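Local coordinates for putative exported protein (Bordetella pertussis Tohama I, PDB 2PFY), which binds pyroglutamic acid in the periplasm, probably as the solute receptor of a tripartite ATP-independent (TRAP) transporter, at residues A13-Q18 against Q242-K247; A153-A158 against Q274-T279. One frame throughout, in Å; residues are numbered along the deposited sequence.

Contact 1: A13-Q18 against Q242-K247; sequences ANYLTQ and QTARAK
Tyr15 reaches across from the first turn of helix 15-30 to Thr243 and Ala244 on the long helix 223-257, a helix-to-helix contact within the DctP-family periplasmic solute-binding fold. The tyrosine's CG sits between the backbone N and the carbonyl carbon (chi1 74°), which carries the ring out toward the long helix. Two methyls meet the ring obliquely. Near its base, Thr243 CG2 lies 3.6 Å from Tyr15 CD1, the two side chains running past each other in opposite directions. That methyl stands anti to the threonine's own backbone N, while OG1 is hydrogen-bonded back to Arg239 O within its own helix, leaving the carbon branch to meet the ring. Farther out, Ala244 CB lies 3.3 Å from Tyr15 OH and 4.0 Å from Tyr15 CZ, and also packs on Phe89 and Pro119. The phenol OH gives the contact its polar end: it is hydrogen-bonded to Pro119 O at the end of strand 112-119, which tethers the ring at its far end. Pro121 and Ala185 also touch the tyrosine side chain, which comes within about 7 Å of the bound pyroglutamic acid. One residue earlier, Asn14 is the N-cap of helix 15-30. Its OD1 receives Thr17 N at 3.1 Å, in the carbonyl plane and on a lone pair, and Leu16 N more weakly, while Asn14 ND2 is hydrogen-bonded to Asp189 OD2.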
loop_
_atom_site.group_PDB
_atom_site.type_symbol
_atom_site.label_atom_id
_atom_site.label_comp_id
_atom_site.label_asym_id
_atom_site.label_seq_id
_atom_site.Cartn_x
_atom_site.Cartn_y
_atom_site.Cartn_z
ATOM N N ALA A 13 10.172 -0.101 11.922
ATOM C CA ALA A 13 10.596 1.184 11.288
ATOM C C ALA A 13 9.432 1.973 10.642
ATOM O O ALA A 13 9.418 3.209 10.640
ATOM C CB ALA A 13 11.689 0.929 10.208
ATOM N N ASN A 14 8.468 1.242 10.092
ATOM C CA ASN A 14 7.518 1.775 9.151
ATOM C C ASN A 14 6.369 2.474 9.834
ATOM O O ASN A 14 5.880 1.990 10.845
ATOM C CB ASN A 14 6.999 0.625 8.262
ATOM C CG ASN A 14 5.889 1.065 7.351
ATOM O OD1 ASN A 14 4.696 1.007 7.719
ATOM N ND2 ASN A 14 6.261 1.487 6.130
ATOM N N TYR A 15 5.924 3.603 9.311
ATOM C CA TYR A 15 4.894 4.388 10.037
ATOM C C TYR A 15 3.499 3.745 9.996
ATOM O O TYR A 15 2.686 3.988 10.878
ATOM C CB TYR A 15 4.847 5.862 9.595
ATOM C CG TYR A 15 4.220 6.109 8.231
ATOM C CD1 TYR A 15 2.830 6.198 8.076
ATOM C CD2 TYR A 15 5.026 6.254 7.088
ATOM C CE1 TYR A 15 2.247 6.431 6.809
ATOM C CE2 TYR A 15 4.468 6.496 5.821
ATOM C CZ TYR A 15 3.086 6.594 5.692
ATOM O OH TYR A 15 2.557 6.811 4.428
ATOM N N LEU A 16 3.229 2.928 8.984
ATOM C CA LEU A 16 1.934 2.224 8.905
ATOM C C LEU A 16 1.862 1.176 9.990
ATOM O O LEU A 16 0.807 0.999 10.620
ATOM C CB LEU A 16 1.744 1.583 7.518
ATOM C CG LEU A 16 1.556 2.641 6.413
ATOM C CD1 LEU A 16 1.612 1.967 5.015
ATOM C CD2 LEU A 16 0.224 3.425 6.590
ATOM N N THR A 17 2.987 0.485 10.203
ATOM C CA THR A 17 3.119 -0.446 11.313
ATOM C C THR A 17 2.983 0.256 12.671
ATOM O O THR A 17 2.283 -0.253 13.546
ATOM C CB THR A 17 4.439 -1.237 11.223
ATOM O OG1 THR A 17 4.369 -2.104 10.100
ATOM C CG2 THR A 17 4.716 -2.104 12.480
ATOM N N GLN A 18 3.627 1.411 12.843
ATOM C CA GLN A 18 3.490 2.172 14.091
ATOM C C GLN A 18 2.057 2.657 14.267
ATOM O O GLN A 18 1.521 2.676 15.371
ATOM C CB GLN A 18 4.504 3.354 14.154
ATOM C CG GLN A 18 5.932 2.879 14.375
ATOM C CD GLN A 18 6.066 1.906 15.574
ATOM O OE1 GLN A 18 5.523 2.166 16.654
ATOM N NE2 GLN A 18 6.766 0.774 15.369
ATOM N N GLN A 242 -2.682 11.992 8.064
ATOM C CA GLN A 242 -1.850 13.130 8.544
ATOM C C GLN A 242 -0.327 12.786 8.516
ATOM O O GLN A 242 0.531 13.606 8.153
ATOM C CB GLN A 242 -2.219 13.500 9.983
ATOM C CG GLN A 242 -3.636 14.039 10.201
ATOM C CD GLN A 242 -3.999 14.194 11.707
ATOM O OE1 GLN A 242 -3.278 13.711 12.606
ATOM N NE2 GLN A 242 -5.109 14.884 11.971
ATOM N N THR A 243 0.001 11.581 8.937
ATOM C CA THR A 243 1.415 11.171 9.004
ATOM C C THR A 243 2.044 11.094 7.614
ATOM O O THR A 243 3.150 11.598 7.408
ATOM C CB THR A 243 1.546 9.813 9.748
ATOM O OG1 THR A 243 1.058 10.000 11.077
ATOM C CG2 THR A 243 3.010 9.366 9.828
ATOM N N ALA A 244 1.338 10.467 6.671
ATOM C CA ALA A 244 1.826 10.354 5.292
ATOM C C ALA A 244 2.104 11.733 4.714
ATOM O O ALA A 244 3.218 11.993 4.189
ATOM C CB ALA A 244 0.832 9.580 4.418
ATOM N N ARG A 245 1.123 12.631 4.824
ATOM C CA ARG A 245 1.320 14.023 4.404
ATOM C C ARG A 245 2.491 14.683 5.129
ATOM O O ARG A 245 3.328 15.341 4.502
ATOM C CB ARG A 245 0.051 14.867 4.653
ATOM C CG ARG A 245 -1.116 14.571 3.723
ATOM C CD ARG A 245 -2.296 15.443 4.119
ATOM N NE ARG A 245 -3.517 15.068 3.373
ATOM C CZ ARG A 245 -3.821 15.550 2.185
ATOM N NH1 ARG A 245 -2.990 16.446 1.616
ATOM N NH2 ARG A 245 -4.946 15.149 1.568
ATOM N N ALA A 246 2.552 14.534 6.447
ATOM C CA ALA A 246 3.594 15.219 7.211
ATOM C C ALA A 246 5.008 14.671 6.976
ATOM O O ALA A 246 6.011 15.392 7.192
ATOM C CB ALA A 246 3.277 15.196 8.691
ATOM N N LYS A 247 5.100 13.410 6.562
ATOM C CA LYS A 247 6.427 12.729 6.559
ATOM C C LYS A 247 7.045 12.551 5.195
ATOM O O LYS A 247 8.216 12.229 5.117
ATOM C CB LYS A 247 6.405 11.368 7.272
ATOM C CG LYS A 247 6.288 11.451 8.825
ATOM C CD LYS A 247 7.198 12.513 9.475
ATOM C CE LYS A 247 7.054 12.533 11.001
ATOM N NZ LYS A 247 8.150 13.319 11.673
#

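Contact 2: A153-A158 against Q274-T279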
loop_
_atom_site.group_PDB
_atom_site.type_symbol
_atom_site.label_atom_id
_atom_site.label_comp_id
_atom_site.label_asym_id
_atom_site.label_seq_id
_atom_site.Cartn_x
_atom_site.Cartn_y
_atom_site.Cartn_z
ATOM N N ALA A 153 4.973 -2.588 -14.934
ATOM C CA ALA A 153 6.365 -2.823 -15.278
ATOM C C ALA A 153 6.505 -3.412 -16.680
ATOM O O ALA A 153 7.420 -3.040 -17.404
ATOM C CB ALA A 153 7.034 -3.737 -14.259
ATOM N N ALA A 154 5.609 -4.330 -17.035
ATOM C CA ALA A 154 5.619 -4.972 -18.348
ATOM C C ALA A 154 5.372 -3.912 -19.434
ATOM O O ALA A 154 6.108 -3.848 -20.429
ATOM C CB ALA A 154 4.581 -6.074 -18.415
ATOM N N LEU A 155 4.387 -3.048 -19.202
ATOM C CA LEU A 155 4.103 -1.929 -20.098
ATOM C C LEU A 155 5.248 -0.926 -20.239
ATOM O O LEU A 155 5.354 -0.229 -21.264
ATOM C CB LEU A 155 2.836 -1.218 -19.659
ATOM C CG LEU A 155 1.542 -2.033 -19.733
ATOM C CD1 LEU A 155 0.435 -1.227 -19.105
ATOM C CD2 LEU A 155 1.212 -2.433 -21.176
HETATM N N MSE A 156 6.091 -0.844 -19.215
HETATM C CA MSE A 156 7.275 0.008 -19.260
HETATM C C MSE A 156 8.385 -0.591 -20.147
HETATM O O MSE A 156 9.347 0.096 -20.487
HETATM C CB MSE A 156 7.823 0.243 -17.843
HETATM C CG MSE A 156 7.022 1.198 -16.989
HETATM SE SE MSE A 156 7.539 1.066 -15.097
HETATM C CE MSE A 156 9.473 1.230 -15.105
ATOM N N GLY A 157 8.247 -1.873 -20.500
ATOM C CA GLY A 157 9.277 -2.603 -21.234
ATOM C C GLY A 157 10.301 -3.259 -20.335
ATOM O O GLY A 157 11.331 -3.754 -20.816
ATOM N N ALA A 158 10.036 -3.254 -19.019
ATOM C CA ALA A 158 10.945 -3.857 -18.052
ATOM C C ALA A 158 10.533 -5.303 -17.837
ATOM O O ALA A 158 9.495 -5.718 -18.341
ATOM C CB ALA A 158 10.906 -3.072 -16.725
ATOM N N GLN A 274 2.506 8.737 -17.988
ATOM C CA GLN A 274 1.155 9.271 -18.213
ATOM C C GLN A 274 0.415 8.467 -19.293
ATOM O O GLN A 274 -0.767 8.153 -19.142
ATOM C CB GLN A 274 1.193 10.771 -18.562
ATOM C CG GLN A 274 1.481 11.687 -17.328
ATOM C CD GLN A 274 2.001 13.096 -17.673
ATOM O OE1 GLN A 274 2.036 13.502 -18.841
ATOM N NE2 GLN A 274 2.411 13.842 -16.643
ATOM N N ALA A 275 1.116 8.133 -20.371
ATOM C CA ALA A 275 0.536 7.284 -21.427
ATOM C C ALA A 275 0.249 5.871 -20.896
ATOM O O ALA A 275 -0.816 5.305 -21.199
ATOM C CB ALA A 275 1.426 7.243 -22.678
ATOM N N ILE A 276 1.172 5.333 -20.078
ATOM C CA ILE A 276 0.944 4.050 -19.407
ATOM C C ILE A 276 -0.300 4.083 -18.498
ATOM O O ILE A 276 -1.051 3.112 -18.454
ATOM C CB ILE A 276 2.207 3.526 -18.666
ATOM C CG1 ILE A 276 3.225 2.992 -19.685
ATOM C CG2 ILE A 276 1.858 2.428 -17.641
ATOM C CD1 ILE A 276 4.532 2.621 -19.092
ATOM N N GLY A 277 -0.498 5.210 -17.795
ATOM C CA GLY A 277 -1.656 5.452 -16.950
ATOM C C GLY A 277 -2.970 5.483 -17.710
ATOM O O GLY A 277 -3.976 4.922 -17.246
ATOM N N ALA A 278 -2.961 6.144 -18.872
ATOM C CA ALA A 278 -4.119 6.158 -19.785
ATOM C C ALA A 278 -4.522 4.742 -20.224
ATOM O O ALA A 278 -5.700 4.381 -20.160
ATOM C CB ALA A 278 -3.842 7.060 -21.018
ATOM N N THR A 279 -3.548 3.941 -20.647
ATOM C CA THR A 279 -3.801 2.543 -21.001
ATOM C C THR A 279 -4.393 1.762 -19.821
ATOM O O THR A 279 -5.409 1.070 -19.958
ATOM C CB THR A 279 -2.493 1.861 -21.435
ATOM O OG1 THR A 279 -1.918 2.594 -22.513
ATOM C CG2 THR A 279 -2.708 0.436 -21.858
#
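Ile276 and Met156, a selenomethionine here, make the tight side of this contact: Ile276 CD1 comes to 3.6 Å from Met156 CG, the two side chains crossing at about a right angle. The same methyl, Ile276 CD1, lies 3.7 Å from Leu155 O, so one isoleucine tip is set against both a side chain and a backbone carbonyl in the last turn of the helix. An extended Ile276 chain (chi2 173°) delivers CD1 there, whereas Met156 touches with its CG and then bends at chi3 (51°), its end leading away from Ile276. Leu134 touches both side chains, and Leu137 and Phe142 add to the apolar surroundings of Met156. The helix closes here in a Schellman motif: Gly157, with positive phi (88°), gives its N to Ala154 O at 2.9 Å, and Ala158 N returns to Ala153 O at 3.1 Å. This turn directs the chain from helix 147-155 into strand 159-162 while helix 267-287 packs against it through Ile276. Toward the partly exposed side the fit slackens. There Leu155 CD1 is 4.2 Å from Ile276 CG2, their side chains passing in opposite directions, and three residues beyond Ile276 the methyl of Thr279 makes a still looser contact, Leu155 CD1 to Thr279 CG2 at 4.5 Å.

Contacts 1 and 2 lie on opposite sides of the chain's centre, about 29 Å apart between their centres, and have no helix in common. Both are partly buried. Contact 1 sits nearer the middle of the chain and is the nearer to the ligand; the side chain of Met156 in contact 2 is about 14 Å from the bound pyroglutamic acid. Their chemistry also differs: 13-18 against 242-247 sets an aromatic ring against methyl groups, its hydroxyl bonded to a third element, strand 112-119, whereas 153-158 against 274-279 relies on aliphatic and selenomethionine side chains. One uses a capped helix start, the other a helix end closed by glycine.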